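Local coordinates for protein putative ribose operon repressor (Burkholderia thailandensis, PDB 3EGC) that probably acts as a LacI-family transcriptional repressor, binding regulatory DNA and sensing a small effector, perhaps a sugar such as ribose, in its periplasmic-binding-protein-like domain, at residues A[93-97]-A[136-140]; A[103-109]-A[263-269]; A[88-92]-A[251-256]. All coordinates share one frame; numbering follows the deposited sequence.

Contact 1: residues A[93-97]-A[136-140]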
loop_
_atom_site.group_PDB
_atom_site.type_symbol
_atom_site.label_atom_id
_atom_site.label_comp_id
_atom_site.label_asym_id
_atom_site.label_seq_id
_atom_site.Cartn_x
_atom_site.Cartn_y
_atom_site.Cartn_z
ATOM N N VAL A 93 -13.596 -8.441 7.679
ATOM C CA VAL A 93 -12.352 -7.996 8.378
ATOM C C VAL A 93 -12.495 -6.518 8.622
ATOM O O VAL A 93 -13.217 -5.818 7.829
ATOM C CB VAL A 93 -11.057 -8.227 7.524
ATOM C CG1 VAL A 93 -10.805 -9.682 7.380
ATOM C CG2 VAL A 93 -11.205 -7.532 6.127
ATOM N N ASN A 94 -11.799 -6.066 9.678
ATOM C CA ASN A 94 -11.588 -4.666 9.990
ATOM C C ASN A 94 -12.841 -4.050 10.633
ATOM O O ASN A 94 -12.766 -3.448 11.741
ATOM C CB ASN A 94 -11.074 -3.904 8.762
ATOM C CG ASN A 94 -11.042 -2.378 8.953
ATOM O OD1 ASN A 94 -11.596 -1.628 8.129
ATOM N ND2 ASN A 94 -10.431 -1.921 10.012
ATOM N N ARG A 95 -13.976 -4.220 9.950
ATOM C CA ARG A 95 -15.270 -3.734 10.435
ATOM C C ARG A 95 -16.229 -4.923 10.454
ATOM O O ARG A 95 -16.255 -5.681 9.496
ATOM C CB ARG A 95 -15.864 -2.619 9.529
ATOM C CG ARG A 95 -15.241 -1.254 9.732
ATOM C CD ARG A 95 -14.480 -0.765 8.547
ATOM N NE ARG A 95 -15.347 -0.210 7.509
ATOM C CZ ARG A 95 -14.998 0.713 6.617
ATOM N NH1 ARG A 95 -13.791 1.263 6.606
ATOM N NH2 ARG A 95 -15.889 1.088 5.715
ATOM N N GLU A 96 -17.020 -5.055 11.515
ATOM C CA GLU A 96 -17.942 -6.173 11.640
ATOM C C GLU A 96 -19.190 -5.941 10.777
ATOM O O GLU A 96 -19.501 -4.805 10.381
ATOM C CB GLU A 96 -18.331 -6.386 13.110
ATOM C CG GLU A 96 -19.180 -5.267 13.586
ATOM C CD GLU A 96 -19.433 -5.292 15.083
ATOM O OE1 GLU A 96 -20.231 -4.732 15.635
ATOM O OE2 GLU A 96 -18.909 -5.862 15.893
ATOM N N LEU A 97 -19.917 -7.017 10.496
ATOM C CA LEU A 97 -21.140 -6.935 9.714
ATOM C C LEU A 97 -22.378 -6.866 10.600
ATOM O O LEU A 97 -23.305 -6.092 10.313
ATOM C CB LEU A 97 -21.257 -8.140 8.807
ATOM C CG LEU A 97 -20.916 -8.019 7.327
ATOM C CD1 LEU A 97 -20.328 -6.655 7.023
ATOM C CD2 LEU A 97 -20.008 -9.185 6.875
ATOM N N GLY A 136 -19.627 7.109 11.683
ATOM C CA GLY A 136 -20.403 5.893 11.868
ATOM C C GLY A 136 -19.660 4.586 12.163
ATOM O O GLY A 136 -20.213 3.663 12.847
ATOM N N LEU A 137 -18.438 4.487 11.663
ATOM C CA LEU A 137 -17.742 3.189 11.552
ATOM C C LEU A 137 -17.410 2.583 12.880
ATOM O O LEU A 137 -17.184 3.284 13.833
ATOM C CB LEU A 137 -16.430 3.316 10.734
ATOM C CG LEU A 137 -16.588 3.754 9.313
ATOM C CD1 LEU A 137 -15.243 4.170 8.758
ATOM C CD2 LEU A 137 -17.239 2.606 8.500
ATOM N N MET A 138 -17.353 1.272 12.918
ATOM C CA MET A 138 -16.970 0.538 14.105
ATOM C C MET A 138 -15.552 0.966 14.564
ATOM O O MET A 138 -15.272 1.141 15.765
ATOM C CB MET A 138 -17.032 -0.973 13.805
ATOM C CG MET A 138 -16.913 -1.889 15.029
ATOM S SD MET A 138 -16.169 -3.563 14.728
ATOM C CE MET A 138 -14.489 -2.999 14.627
ATOM N N THR A 139 -14.664 1.125 13.614
ATOM C CA THR A 139 -13.305 1.464 13.952
ATOM C C THR A 139 -13.205 2.856 14.590
ATOM O O THR A 139 -12.663 2.993 15.680
ATOM C CB THR A 139 -12.400 1.378 12.732
ATOM O OG1 THR A 139 -12.987 2.179 11.688
ATOM C CG2 THR A 139 -12.252 -0.100 12.287
ATOM N N SER A 140 -13.776 3.871 13.948
ATOM C CA SER A 140 -13.871 5.209 14.531
ATOM C C SER A 140 -14.517 5.192 15.884
ATOM O O SER A 140 -14.043 5.879 16.785
ATOM C CB SER A 140 -14.711 6.140 13.685
ATOM O OG SER A 140 -14.299 6.094 12.380
#

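Contact 2: residues A[103-109]-A[263-269]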
loop_
_atom_site.group_PDB
_atom_site.type_symbol
_atom_site.label_atom_id
_atom_site.label_comp_id
_atom_site.label_asym_id
_atom_site.label_seq_id
_atom_site.Cartn_x
_atom_site.Cartn_y
_atom_site.Cartn_z
ATOM N N GLY A 103 -18.727 -14.480 10.326
ATOM C CA GLY A 103 -17.522 -14.256 11.123
ATOM C C GLY A 103 -16.952 -12.864 10.955
ATOM O O GLY A 103 -17.247 -12.152 9.979
ATOM N N ALA A 104 -16.125 -12.489 11.912
ATOM C CA ALA A 104 -15.405 -11.254 11.879
ATOM C C ALA A 104 -14.000 -11.450 12.491
ATOM O O ALA A 104 -13.830 -12.181 13.488
ATOM C CB ALA A 104 -16.192 -10.246 12.616
ATOM N N VAL A 105 -13.014 -10.817 11.853
ATOM C CA VAL A 105 -11.674 -10.674 12.342
ATOM C C VAL A 105 -11.356 -9.174 12.448
ATOM O O VAL A 105 -11.142 -8.503 11.441
ATOM C CB VAL A 105 -10.626 -11.307 11.392
ATOM C CG1 VAL A 105 -9.187 -11.195 12.028
ATOM C CG2 VAL A 105 -11.014 -12.727 11.057
ATOM N N LEU A 106 -11.258 -8.691 13.683
ATOM C CA LEU A 106 -11.109 -7.313 14.010
ATOM C C LEU A 106 -9.836 -7.058 14.874
ATOM O O LEU A 106 -9.272 -7.963 15.423
ATOM C CB LEU A 106 -12.356 -6.899 14.796
ATOM C CG LEU A 106 -13.701 -7.362 14.208
ATOM C CD1 LEU A 106 -14.887 -7.063 15.227
ATOM C CD2 LEU A 106 -13.972 -6.712 12.837
ATOM N N SER A 107 -9.426 -5.808 15.006
ATOM C CA SER A 107 -8.350 -5.457 15.958
ATOM C C SER A 107 -8.906 -5.108 17.324
ATOM O O SER A 107 -10.108 -4.816 17.449
ATOM C CB SER A 107 -7.520 -4.266 15.467
ATOM O OG SER A 107 -6.817 -4.611 14.287
ATOM N N GLU A 108 -8.031 -5.105 18.330
ATOM C CA GLU A 108 -8.414 -4.565 19.651
ATOM C C GLU A 108 -8.372 -3.018 19.718
ATOM O O GLU A 108 -7.512 -2.397 20.394
ATOM C CB GLU A 108 -7.644 -5.239 20.806
ATOM C CG GLU A 108 -6.125 -4.976 20.791
ATOM C CD GLU A 108 -5.331 -5.935 21.685
ATOM O OE1 GLU A 108 -5.948 -6.807 22.354
ATOM O OE2 GLU A 108 -4.091 -5.799 21.717
ATOM N N ASN A 109 -9.309 -2.392 19.022
ATOM C CA ASN A 109 -9.280 -0.921 18.873
ATOM C C ASN A 109 -9.374 -0.084 20.157
ATOM O O ASN A 109 -8.533 0.794 20.377
ATOM C CB ASN A 109 -10.328 -0.457 17.892
ATOM C CG ASN A 109 -10.178 -1.115 16.505
ATOM O OD1 ASN A 109 -9.147 -0.971 15.855
ATOM N ND2 ASN A 109 -11.240 -1.758 16.036
ATOM N N THR A 263 -16.935 -16.896 13.946
ATOM C CA THR A 263 -16.893 -16.175 15.224
ATOM C C THR A 263 -16.326 -14.753 15.104
ATOM O O THR A 263 -15.930 -14.348 14.045
ATOM C CB THR A 263 -16.090 -16.973 16.248
ATOM O OG1 THR A 263 -16.527 -16.576 17.544
ATOM C CG2 THR A 263 -14.593 -16.746 16.062
ATOM N N GLU A 264 -16.310 -14.018 16.201
ATOM C CA GLU A 264 -15.650 -12.737 16.273
ATOM C C GLU A 264 -14.284 -12.902 16.890
ATOM O O GLU A 264 -14.134 -13.314 18.011
ATOM C CB GLU A 264 -16.468 -11.679 17.046
ATOM C CG GLU A 264 -15.663 -10.376 17.317
ATOM C CD GLU A 264 -16.465 -9.226 17.962
ATOM O OE1 GLU A 264 -17.712 -9.164 17.740
ATOM O OE2 GLU A 264 -15.853 -8.396 18.698
ATOM N N MET A 265 -13.259 -12.584 16.122
ATOM C CA MET A 265 -11.906 -12.642 16.632
ATOM C C MET A 265 -11.384 -11.241 16.828
ATOM O O MET A 265 -11.433 -10.413 15.933
ATOM C CB MET A 265 -10.969 -13.360 15.678
ATOM C CG MET A 265 -10.689 -14.838 15.999
ATOM S SD MET A 265 -9.748 -15.721 14.713
ATOM C CE MET A 265 -8.124 -15.596 15.509
ATOM N N ARG A 266 -10.868 -10.980 18.019
ATOM C CA ARG A 266 -10.172 -9.744 18.256
ATOM C C ARG A 266 -8.672 -10.009 18.323
ATOM O O ARG A 266 -8.208 -10.756 19.184
ATOM C CB ARG A 266 -10.651 -9.134 19.565
ATOM C CG ARG A 266 -12.077 -8.647 19.488
ATOM C CD ARG A 266 -12.139 -7.255 18.883
ATOM N NE ARG A 266 -13.496 -6.781 18.741
ATOM C CZ ARG A 266 -13.836 -5.554 18.328
ATOM N NH1 ARG A 266 -12.873 -4.641 18.015
ATOM N NH2 ARG A 266 -15.127 -5.229 18.225
ATOM N N LEU A 267 -7.915 -9.359 17.454
ATOM C CA LEU A 267 -6.464 -9.581 17.395
ATOM C C LEU A 267 -5.596 -8.505 18.119
ATOM O O LEU A 267 -5.854 -7.321 18.058
ATOM C CB LEU A 267 -6.022 -9.674 15.955
ATOM C CG LEU A 267 -5.829 -11.056 15.346
ATOM C CD1 LEU A 267 -6.674 -12.211 16.002
ATOM C CD2 LEU A 267 -5.870 -11.073 13.789
ATOM N N GLN A 268 -4.562 -8.954 18.799
ATOM C CA GLN A 268 -3.671 -8.087 19.525
ATOM C C GLN A 268 -2.930 -7.067 18.628
ATOM O O GLN A 268 -2.364 -7.395 17.555
ATOM C CB GLN A 268 -2.675 -8.968 20.309
ATOM C CG GLN A 268 -1.242 -8.395 20.613
ATOM C CD GLN A 268 -0.274 -9.511 21.152
ATOM O OE1 GLN A 268 0.341 -10.271 20.406
ATOM N NE2 GLN A 268 -0.185 -9.617 22.444
ATOM N N THR A 269 -2.957 -5.834 19.072
ATOM C CA THR A 269 -2.226 -4.759 18.507
ATOM C C THR A 269 -1.047 -4.460 19.460
ATOM O O THR A 269 -1.044 -4.822 20.652
ATOM C CB THR A 269 -3.109 -3.493 18.436
ATOM O OG1 THR A 269 -3.432 -3.037 19.746
ATOM C CG2 THR A 269 -4.359 -3.799 17.751
#

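Contact 3: residues A[88-92]-A[251-256]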
loop_
_atom_site.group_PDB
_atom_site.type_symbol
_atom_site.label_atom_id
_atom_site.label_comp_id
_atom_site.label_asym_id
_atom_site.label_seq_id
_atom_site.Cartn_x
_atom_site.Cartn_y
_atom_site.Cartn_z
ATOM N N PHE A 88 -24.082 -19.680 2.612
ATOM C CA PHE A 88 -22.930 -19.026 2.021
ATOM C C PHE A 88 -22.080 -18.322 3.102
ATOM O O PHE A 88 -22.531 -17.363 3.684
ATOM C CB PHE A 88 -23.363 -18.073 0.941
ATOM C CG PHE A 88 -22.218 -17.527 0.115
ATOM C CD1 PHE A 88 -21.834 -16.203 0.243
ATOM C CD2 PHE A 88 -21.536 -18.338 -0.767
ATOM C CE1 PHE A 88 -20.831 -15.703 -0.484
ATOM C CE2 PHE A 88 -20.484 -17.837 -1.520
ATOM C CZ PHE A 88 -20.125 -16.513 -1.372
ATOM N N PRO A 89 -20.867 -18.831 3.368
ATOM C CA PRO A 89 -19.962 -18.321 4.408
ATOM C C PRO A 89 -19.354 -16.970 4.071
ATOM O O PRO A 89 -18.849 -16.759 2.946
ATOM C CB PRO A 89 -18.842 -19.418 4.526
ATOM C CG PRO A 89 -18.928 -20.175 3.259
ATOM C CD PRO A 89 -20.267 -19.922 2.586
ATOM N N ILE A 90 -19.392 -16.082 5.056
ATOM C CA ILE A 90 -18.824 -14.754 4.924
ATOM C C ILE A 90 -18.017 -14.385 6.154
ATOM O O ILE A 90 -18.527 -14.424 7.243
ATOM C CB ILE A 90 -19.920 -13.673 4.733
ATOM C CG1 ILE A 90 -20.754 -13.965 3.447
ATOM C CG2 ILE A 90 -19.292 -12.232 4.748
ATOM C CD1 ILE A 90 -21.917 -13.091 3.301
ATOM N N VAL A 91 -16.760 -14.014 5.997
ATOM C CA VAL A 91 -16.135 -13.376 7.123
ATOM C C VAL A 91 -15.693 -11.984 6.803
ATOM O O VAL A 91 -15.145 -11.748 5.742
ATOM C CB VAL A 91 -15.062 -14.212 7.827
ATOM C CG1 VAL A 91 -15.074 -15.725 7.390
ATOM C CG2 VAL A 91 -13.805 -13.589 7.707
ATOM N N ALA A 92 -16.050 -11.056 7.697
ATOM C CA ALA A 92 -15.689 -9.651 7.598
ATOM C C ALA A 92 -14.325 -9.411 8.222
ATOM O O ALA A 92 -13.966 -10.054 9.230
ATOM C CB ALA A 92 -16.769 -8.748 8.298
ATOM N N MET A 251 -10.604 -18.994 9.233
ATOM C CA MET A 251 -11.991 -19.064 9.600
ATOM C C MET A 251 -12.886 -19.423 8.416
ATOM O O MET A 251 -13.748 -20.265 8.534
ATOM C CB MET A 251 -12.419 -17.752 10.283
ATOM C CG MET A 251 -13.853 -17.759 10.883
ATOM S SD MET A 251 -14.228 -16.237 11.793
ATOM C CE MET A 251 -15.524 -15.689 10.872
ATOM N N LEU A 252 -12.704 -18.754 7.287
ATOM C CA LEU A 252 -13.538 -18.974 6.126
ATOM C C LEU A 252 -13.389 -20.407 5.600
ATOM O O LEU A 252 -14.349 -21.007 5.128
ATOM C CB LEU A 252 -13.229 -17.934 5.003
ATOM C CG LEU A 252 -14.215 -18.009 3.828
ATOM C CD1 LEU A 252 -15.528 -17.474 4.309
ATOM C CD2 LEU A 252 -13.664 -17.240 2.518
ATOM N N ILE A 253 -12.185 -20.951 5.672
ATOM C CA ILE A 253 -11.941 -22.277 5.200
ATOM C C ILE A 253 -12.640 -23.339 6.084
ATOM O O ILE A 253 -13.343 -24.218 5.574
ATOM C CB ILE A 253 -10.440 -22.539 5.080
ATOM C CG1 ILE A 253 -9.874 -21.707 3.888
ATOM C CG2 ILE A 253 -10.164 -24.063 4.963
ATOM C CD1 ILE A 253 -8.310 -21.603 3.870
ATOM N N HIS A 254 -12.446 -23.259 7.389
ATOM C CA HIS A 254 -13.259 -24.000 8.339
ATOM C C HIS A 254 -14.766 -23.970 8.025
ATOM O O HIS A 254 -15.406 -25.043 7.943
ATOM C CB HIS A 254 -13.016 -23.480 9.746
ATOM C CG HIS A 254 -11.648 -23.798 10.258
ATOM N ND1 HIS A 254 -11.118 -25.070 10.208
ATOM C CD2 HIS A 254 -10.716 -23.025 10.850
ATOM C CE1 HIS A 254 -9.900 -25.059 10.712
ATOM N NE2 HIS A 254 -9.636 -23.830 11.110
ATOM N N MET A 255 -15.318 -22.775 7.827
ATOM C CA MET A 255 -16.732 -22.632 7.498
ATOM C C MET A 255 -17.113 -23.351 6.184
ATOM O O MET A 255 -18.221 -23.839 6.069
ATOM C CB MET A 255 -17.161 -21.163 7.414
ATOM C CG MET A 255 -17.018 -20.411 8.674
ATOM S SD MET A 255 -17.057 -18.617 8.628
ATOM C CE MET A 255 -18.746 -18.365 8.138
ATOM N N ILE A 256 -16.208 -23.364 5.208
ATOM C CA ILE A 256 -16.508 -23.908 3.899
ATOM C C ILE A 256 -16.422 -25.433 3.934
ATOM O O ILE A 256 -17.204 -26.100 3.281
ATOM C CB ILE A 256 -15.494 -23.410 2.850
ATOM C CG1 ILE A 256 -15.674 -21.883 2.597
ATOM C CG2 ILE A 256 -15.552 -24.287 1.573
ATOM C CD1 ILE A 256 -14.524 -21.239 1.878
#

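Contact 1: residues A[93-97]-A[136-140]
M138 and E96 meet through the sulfur of the methionine, which lies across the glutamate chain, near its CG and backbone N. The one polar link between the segments is weak: the E96 amide N points at M138 SD at 3.6 Å, with an N-H...S angle of 151°. Sulfur is a large, soft acceptor, so methionine can cover a loop amide while still packing as an apolar residue. The M138 chain leaves with CG anti to the backbone N (chi1 -169°) and bends at its last torsion; this lays SD against E96 CG, also 3.6 Å away, and turns the methyl CE back toward the N94 carbonyl. The two side chains cross at about a right angle.

Van der Waals contact does the rest. T139, in the first turn of its helix, presents its methyl rather than its hydroxyl: CG2 rests 3.4 Å from N94 O and equally close to N94 ND2, a small branch fitted between a backbone and a side-chain group of the same asparagine. L137, at the N-cap position, lays CD2 over one face of the R95 guanidinium, 3.2 Å above its plane and displaced toward the rim; a branched aliphatic residue suits a cation whose faces, unlike its N-H edges, form no hydrogen bonds. Bends at chi2 and chi3 fold the arginine toward that leucine, while its NH2 has a long, weak ion pair with E48.

The contact bridges the two lobes of the type I periplasmic-binding-protein fold, near the centre of the molecule. Loop 93-97 leaves the C-terminal end of parallel strand 90-93 in one lobe; helix 138-153 begins opposite it, in the other. N94 also packs on F22 and F23 of helix 21-36.

Contact 2: residues A[103-109]-A[263-269]
A104 N to T263 O, at 2.8 Å, opens the pairing of two parallel beta strands, 103-107 and 264-267, neighbours at the edge of the N-terminal lobe's sheet in this periplasmic-binding-protein-like fold, where both run on into the hinge between the lobes. The tight part is the backbone. M265 N, L106 N and L267 N carry the pairing onward to A104 O, M265 O and L106 O, each bond straight to within about 17°, and the CA-H groups of E264 and R266 also approach A104 O and L106 O. On the face toward helix 241-257, V105 CG1 meets L267 CD2 at 3.8 Å; beta-branched valine, together with leucine, fills this apolar layer beside I244 and A248.

The other face carries charge and becomes more open toward E264. There R266 bends at chi2 (-83°) and folds its guanidinium over L106, whose CD1 sits 3.4 Å above one face. A planar group with several N-H donors can pack a face on leucine while its edge serves three partners: NE forms a salt bridge with E264 OE2, NH2 continues to E142 of helix 138-153, and NH1 grips S107 O, joining the strand end to the neighbouring strand.

Past the strands the pairing loosens. The E108 N to L267 O bond lengthens to 3.1 Å, and E108, the centre of an inverse gamma turn, takes R111 as the partner of OE1. Its other oxygen, OE2, accepts T269 N at 2.9 Å from above the carboxylate plane.

Contact 3: residues A[88-92]-A[251-256]
Strand 90-92 and helix 251-256 run nearly antiparallel, 164° between their N-to-C directions, with axes 8.5 Å apart. By CA atoms, P89 faces M255 and V91 faces L252, and no hydrogen bond joins the two segments, so the contact rests on apolar fit alone. V91 is the centre of it: its CG1 touches both L252 CD1, at 3.6 Å, and M255 SD, at 3.7 Å. A branched residue offers the helix a compact apolar side chain, and the flexible M255 can follow its outline. M255 is bent at chi3 (67°), which brings CE round to P89 CB at 3.8 Å. The proline ring continues the surface, its CG meeting I256 CG1 at 3.7 Å, the two side chains crossing at about a right angle; lacking an amide hydrogen, proline suits an apolar lead-in to the strand.

On its flanks, L252 also reaches I69 of strand 67-70 and, with I256, V11 of strand 10-15, so this part of helix 241-257 lies across strands 10-15, 67-70 and 90-93.

Overall arrangement
From the N terminus, the chain first reaches 88-92, whose partner 251-256 comes after 158 intervening residues: contact 3 closes the widest loop and pins helix 241-257 to strand 90-93. Segment 93-97, starting at that strand's last residue, is met by 136-140, so contact 1 is nested inside contact 3. Segment 103-109 follows before 136-140, yet its partner 263-269 lies beyond 251-256; contact 2 therefore crosses both others. Strands 90-93 and 103-107 are sheet neighbours, linked by A92 to G103 and V105, while N94 N probably bonds V105 O. Together the contacts tie the first lobe's sheet to its covering helix 241-257 and, through helix 138-153, to the second lobe.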